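Local atomic coordinates of TRAP-type C4-dicarboxylate:H+ symport system substrate-binding component DctP (Shewanella oneidensis, PDB entry 4MX6), a protein that probably binds C4-dicarboxylates such as succinate in the periplasm as the solute-binding component of a TRAP transporter. Residues A173-A187 / F190-F202. Residues are numbered along the deposited sequence; the frame is centred on the assembly and turned at random.
Sequences AKGLKFRVMASDVLA and FDAVGAIPVKKPF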
loop_
_atom_site.group_PDB
_atom_site.type_symbol
_atom_site.label_atom_id
_atom_site.label_comp_id
_atom_site.label_asym_id
_atom_site.label_seq_id
_atom_site.Cartn_x
_atom_site.Cartn_y
_atom_site.Cartn_z
ATOM N N ALA A 173 17.645 -2.075 -15.094
ATOM C CA ALA A 173 17.655 -1.912 -13.638
ATOM C C ALA A 173 18.929 -2.439 -12.971
ATOM O O ALA A 173 19.131 -2.230 -11.778
ATOM C CB ALA A 173 16.451 -2.608 -13.041
ATOM N N LYS A 174 19.783 -3.140 -13.725
ATOM C CA LYS A 174 20.926 -3.806 -13.108
ATOM C C LYS A 174 21.827 -2.802 -12.408
ATOM O O LYS A 174 22.201 -1.778 -12.986
ATOM C CB LYS A 174 21.736 -4.595 -14.141
ATOM C CG LYS A 174 22.862 -5.430 -13.522
ATOM C CD LYS A 174 23.371 -6.492 -14.487
ATOM C CE LYS A 174 24.411 -7.400 -13.834
ATOM N NZ LYS A 174 23.836 -8.234 -12.736
ATOM N N GLY A 175 22.176 -3.102 -11.161
ATOM C CA GLY A 175 23.109 -2.294 -10.399
ATOM C C GLY A 175 22.519 -1.031 -9.775
ATOM O O GLY A 175 23.231 -0.293 -9.102
ATOM N N LEU A 176 21.235 -0.763 -9.995
ATOM C CA LEU A 176 20.618 0.431 -9.431
ATOM C C LEU A 176 20.075 0.137 -8.038
ATOM O O LEU A 176 19.577 -0.964 -7.776
ATOM C CB LEU A 176 19.481 0.941 -10.316
ATOM C CG LEU A 176 19.833 1.420 -11.720
ATOM C CD1 LEU A 176 18.574 1.955 -12.393
ATOM C CD2 LEU A 176 20.964 2.451 -11.730
ATOM N N LYS A 177 20.160 1.131 -7.159
ATOM C CA LYS A 177 19.634 1.016 -5.803
ATOM C C LYS A 177 18.189 1.498 -5.782
ATOM O O LYS A 177 17.915 2.641 -6.160
ATOM C CB LYS A 177 20.474 1.867 -4.840
ATOM C CG LYS A 177 21.804 1.240 -4.456
ATOM C CD LYS A 177 22.652 2.139 -3.555
ATOM C CE LYS A 177 23.256 3.292 -4.308
ATOM N NZ LYS A 177 24.513 3.719 -3.637
ATOM N N PHE A 178 17.271 0.634 -5.342
ATOM C CA PHE A 178 15.863 0.990 -5.201
ATOM C C PHE A 178 15.449 0.892 -3.744
ATOM O O PHE A 178 15.666 -0.128 -3.101
ATOM C CB PHE A 178 14.965 0.045 -6.013
ATOM C CG PHE A 178 15.013 0.276 -7.502
ATOM C CD1 PHE A 178 16.012 -0.292 -8.276
ATOM C CD2 PHE A 178 14.041 1.038 -8.133
ATOM C CE1 PHE A 178 16.047 -0.098 -9.638
ATOM C CE2 PHE A 178 14.080 1.234 -9.508
ATOM C CZ PHE A 178 15.082 0.661 -10.252
ATOM N N ARG A 179 14.811 1.934 -3.229
ATOM C CA ARG A 179 14.111 1.788 -1.959
ATOM C C ARG A 179 12.932 0.850 -2.157
ATOM O O ARG A 179 12.262 0.888 -3.188
ATOM C CB ARG A 179 13.613 3.132 -1.452
ATOM C CG ARG A 179 12.807 3.053 -0.150
ATOM C CD ARG A 179 11.300 2.987 -0.391
ATOM N NE ARG A 179 10.563 2.865 0.870
ATOM C CZ ARG A 179 9.240 2.935 0.971
ATOM N NH1 ARG A 179 8.664 2.746 2.147
ATOM N NH2 ARG A 179 8.493 3.173 -0.090
ATOM N N VAL A 180 12.675 0.035 -1.140
ATOM C CA VAL A 180 11.456 -0.762 -1.050
ATOM C C VAL A 180 10.819 -0.556 0.324
ATOM O O VAL A 180 11.493 -0.272 1.320
ATOM C CB VAL A 180 11.694 -2.277 -1.291
ATOM C CG1 VAL A 180 12.030 -2.532 -2.751
ATOM C CG2 VAL A 180 12.753 -2.830 -0.351
ATOM N N MET A 181 9.500 -0.735 0.357
ATOM C CA MET A 181 8.808 -1.001 1.608
ATOM C C MET A 181 9.457 -2.217 2.266
ATOM O O MET A 181 10.101 -3.027 1.598
ATOM C CB MET A 181 7.323 -1.262 1.338
ATOM C CG MET A 181 6.594 -0.050 0.766
ATOM S SD MET A 181 4.838 -0.301 0.446
ATOM C CE MET A 181 4.863 -1.201 -1.106
ATOM N N ALA A 182 9.263 -2.372 3.571
ATOM C CA ALA A 182 9.964 -3.418 4.313
ATOM C C ALA A 182 9.350 -4.802 4.087
ATOM O O ALA A 182 8.632 -5.327 4.930
ATOM C CB ALA A 182 10.020 -3.077 5.783
ATOM N N SER A 183 9.662 -5.374 2.931
ATOM C CA SER A 183 9.120 -6.639 2.457
ATOM C C SER A 183 10.212 -7.474 1.821
ATOM O O SER A 183 10.907 -7.017 0.917
ATOM C CB SER A 183 8.055 -6.369 1.402
ATOM O OG SER A 183 7.805 -7.534 0.635
ATOM N N ASP A 184 10.348 -8.714 2.270
ATOM C CA ASP A 184 11.264 -9.654 1.626
ATOM C C ASP A 184 10.878 -9.938 0.164
ATOM O O ASP A 184 11.744 -10.210 -0.673
ATOM C CB ASP A 184 11.292 -10.992 2.374
ATOM C CG ASP A 184 11.961 -10.911 3.731
ATOM O OD1 ASP A 184 12.776 -9.998 3.955
ATOM O OD2 ASP A 184 11.698 -11.816 4.560
ATOM N N VAL A 185 9.582 -9.928 -0.142
ATOM C CA VAL A 185 9.162 -10.185 -1.514
ATOM C C VAL A 185 9.629 -9.032 -2.413
ATOM O O VAL A 185 10.131 -9.269 -3.518
ATOM C CB VAL A 185 7.628 -10.367 -1.633
ATOM C CG1 VAL A 185 7.226 -10.504 -3.092
ATOM C CG2 VAL A 185 7.154 -11.587 -0.845
ATOM N N LEU A 186 9.468 -7.789 -1.949
ATOM C CA LEU A 186 9.867 -6.650 -2.771
ATOM C C LEU A 186 11.386 -6.587 -2.926
ATOM O O LEU A 186 11.890 -6.229 -3.986
ATOM C CB LEU A 186 9.282 -5.345 -2.223
ATOM C CG LEU A 186 7.754 -5.376 -2.154
ATOM C CD1 LEU A 186 7.248 -4.070 -1.586
ATOM C CD2 LEU A 186 7.129 -5.649 -3.518
ATOM N N ALA A 187 12.130 -6.978 -1.896
ATOM C CA ALA A 187 13.581 -7.076 -2.039
ATOM C C ALA A 187 13.913 -8.108 -3.123
ATOM O O ALA A 187 14.766 -7.873 -3.982
ATOM C CB ALA A 187 14.231 -7.447 -0.724
ATOM N N PHE A 190 13.552 -6.913 -6.765
ATOM C CA PHE A 190 14.703 -6.186 -7.297
ATOM C C PHE A 190 15.951 -7.063 -7.424
ATOM O O PHE A 190 16.692 -6.924 -8.397
ATOM C CB PHE A 190 14.943 -4.892 -6.519
ATOM C CG PHE A 190 13.906 -3.843 -6.820
ATOM C CD1 PHE A 190 13.923 -3.181 -8.037
ATOM C CD2 PHE A 190 12.877 -3.569 -5.931
ATOM C CE1 PHE A 190 12.964 -2.258 -8.345
ATOM C CE2 PHE A 190 11.912 -2.626 -6.242
ATOM C CZ PHE A 190 11.967 -1.973 -7.443
ATOM N N ASP A 191 16.164 -7.997 -6.497
ATOM C CA ASP A 191 17.249 -8.982 -6.650
ATOM C C ASP A 191 17.136 -9.715 -7.994
ATOM O O ASP A 191 18.146 -10.056 -8.610
ATOM C CB ASP A 191 17.211 -10.057 -5.546
ATOM C CG ASP A 191 17.587 -9.552 -4.172
ATOM O OD1 ASP A 191 18.294 -8.536 -4.050
ATOM O OD2 ASP A 191 17.177 -10.224 -3.196
ATOM N N ALA A 192 15.910 -9.994 -8.427
ATOM C CA ALA A 192 15.672 -10.812 -9.618
ATOM C C ALA A 192 16.209 -10.175 -10.896
ATOM O O ALA A 192 16.440 -10.868 -11.886
ATOM C CB ALA A 192 14.184 -11.091 -9.760
ATOM N N VAL A 193 16.404 -8.857 -10.871
ATOM C CA VAL A 193 16.947 -8.126 -12.011
ATOM C C VAL A 193 18.317 -7.517 -11.698
ATOM O O VAL A 193 18.812 -6.651 -12.427
ATOM C CB VAL A 193 15.958 -7.047 -12.540
ATOM C CG1 VAL A 193 14.693 -7.713 -13.101
ATOM C CG2 VAL A 193 15.598 -6.027 -11.459
ATOM N N GLY A 194 18.952 -7.988 -10.635
ATOM C CA GLY A 194 20.291 -7.534 -10.308
ATOM C C GLY A 194 20.332 -6.105 -9.779
ATOM O O GLY A 194 21.393 -5.480 -9.760
ATOM N N ALA A 195 19.182 -5.579 -9.363
ATOM C CA ALA A 195 19.144 -4.299 -8.655
ATOM C C ALA A 195 19.417 -4.518 -7.169
ATOM O O ALA A 195 19.440 -5.651 -6.696
ATOM C CB ALA A 195 17.808 -3.609 -8.876
ATOM N N ILE A 196 19.618 -3.426 -6.439
ATOM C CA ILE A 196 19.997 -3.487 -5.031
ATOM C C ILE A 196 18.865 -2.877 -4.192
ATOM O O ILE A 196 18.709 -1.656 -4.145
ATOM C CB ILE A 196 21.298 -2.687 -4.780
ATOM C CG1 ILE A 196 22.430 -3.143 -5.717
ATOM C CG2 ILE A 196 21.708 -2.795 -3.316
ATOM C CD1 ILE A 196 22.895 -4.556 -5.498
ATOM N N PRO A 197 18.064 -3.720 -3.532
ATOM C CA PRO A 197 16.948 -3.189 -2.737
ATOM C C PRO A 197 17.414 -2.707 -1.377
ATOM O O PRO A 197 18.284 -3.317 -0.756
ATOM C CB PRO A 197 16.031 -4.398 -2.577
ATOM C CG PRO A 197 16.966 -5.579 -2.626
ATOM C CD PRO A 197 18.069 -5.197 -3.576
ATOM N N VAL A 198 16.783 -1.631 -0.913
ATOM C CA VAL A 198 17.088 -1.006 0.368
ATOM C C VAL A 198 15.754 -0.763 1.096
ATOM O O VAL A 198 14.920 -0.004 0.612
ATOM C CB VAL A 198 17.839 0.345 0.154
ATOM C CG1 VAL A 198 18.232 0.960 1.480
ATOM C CG2 VAL A 198 19.076 0.166 -0.747
ATOM N N LYS A 199 15.518 -1.426 2.232
ATOM C CA LYS A 199 14.278 -1.233 2.975
ATOM C C LYS A 199 14.367 0.057 3.782
ATOM O O LYS A 199 15.260 0.206 4.606
ATOM C CB LYS A 199 14.012 -2.421 3.906
ATOM C CG LYS A 199 13.805 -3.757 3.198
ATOM C CD LYS A 199 13.671 -4.899 4.194
ATOM C CE LYS A 199 13.595 -6.243 3.493
ATOM N NZ LYS A 199 13.441 -7.351 4.456
ATOM N N LYS A 200 13.437 0.977 3.552
ATOM C CA LYS A 200 13.413 2.251 4.270
ATOM C C LYS A 200 11.977 2.699 4.493
ATOM O O LYS A 200 11.111 2.426 3.675
ATOM C CB LYS A 200 14.146 3.348 3.485
ATOM C CG LYS A 200 15.634 3.130 3.291
ATOM C CD LYS A 200 16.391 3.300 4.589
ATOM C CE LYS A 200 17.876 3.097 4.395
ATOM N NZ LYS A 200 18.646 3.421 5.622
ATOM N N PRO A 201 11.725 3.435 5.583
ATOM C CA PRO A 201 10.373 3.959 5.825
ATOM C C PRO A 201 9.972 5.014 4.792
ATOM O O PRO A 201 10.812 5.751 4.260
ATOM C CB PRO A 201 10.483 4.573 7.214
ATOM C CG PRO A 201 11.899 4.827 7.409
ATOM C CD PRO A 201 12.656 3.790 6.662
ATOM N N PHE A 202 8.671 5.105 4.558
ATOM C CA PHE A 202 8.129 5.977 3.536
ATOM C C PHE A 202 8.548 7.422 3.743
ATOM O O PHE A 202 8.792 8.134 2.776
ATOM C CB PHE A 202 6.611 5.867 3.529
ATOM C CG PHE A 202 5.942 6.619 2.422
ATOM C CD1 PHE A 202 6.179 6.286 1.094
ATOM C CD2 PHE A 202 5.058 7.649 2.699
ATOM C CE1 PHE A 202 5.521 6.946 0.079
ATOM C CE2 PHE A 202 4.393 8.302 1.677
ATOM C CZ PHE A 202 4.642 7.959 0.364
HETATM O O HOH W 1 10.784 -7.402 5.752
#
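Strands 177-180 and 196-199 run parallel, from the bridge of Lys177 with Ile196 to that of Val180 with Lys199, their short axes 34° apart. With helix 184-191 between them they form a beta-alpha-beta crossover of the periplasmic binding protein fold. Backbone bonds run from Gly175 N to Gly194 O at one end to Lys200 N and Val180 O at the other. Phe178 and Phe190 join sheet to helix. Their rings form an offset stack with planes 17° apart, and Phe178 CB lies over the centre of the Phe190 ring, 3.8 Å from its centroid. Val180 CG1 packs 3.5 Å from Phe190 CD2. Pro197 CG meets Ala187 CB at 3.8 Å on the same side of the sheet. Lys199 follows them, its chain extended beyond CG past Val180 CG2 and Ala182, so that NZ forms a salt bridge with Asp184 OD1 at 2.8 Å. A water accepts from the same NZ. The helix ends in a Schellman motif with Gly194 as C-prime residue. On the other face of the sheet lies Arg179, a succinate-binding residue. With CG anti to the backbone N (chi1 177°) and a bend at chi2, its chain passes Lys200 CB and brings the guanidinium to Lys200 O. Arg179 NH2 donates to a bound succinic acid. Lys200 O holds the guanidinium side-on and in its plane, 2.9 Å from both Arg179 NE and Arg179 NH1.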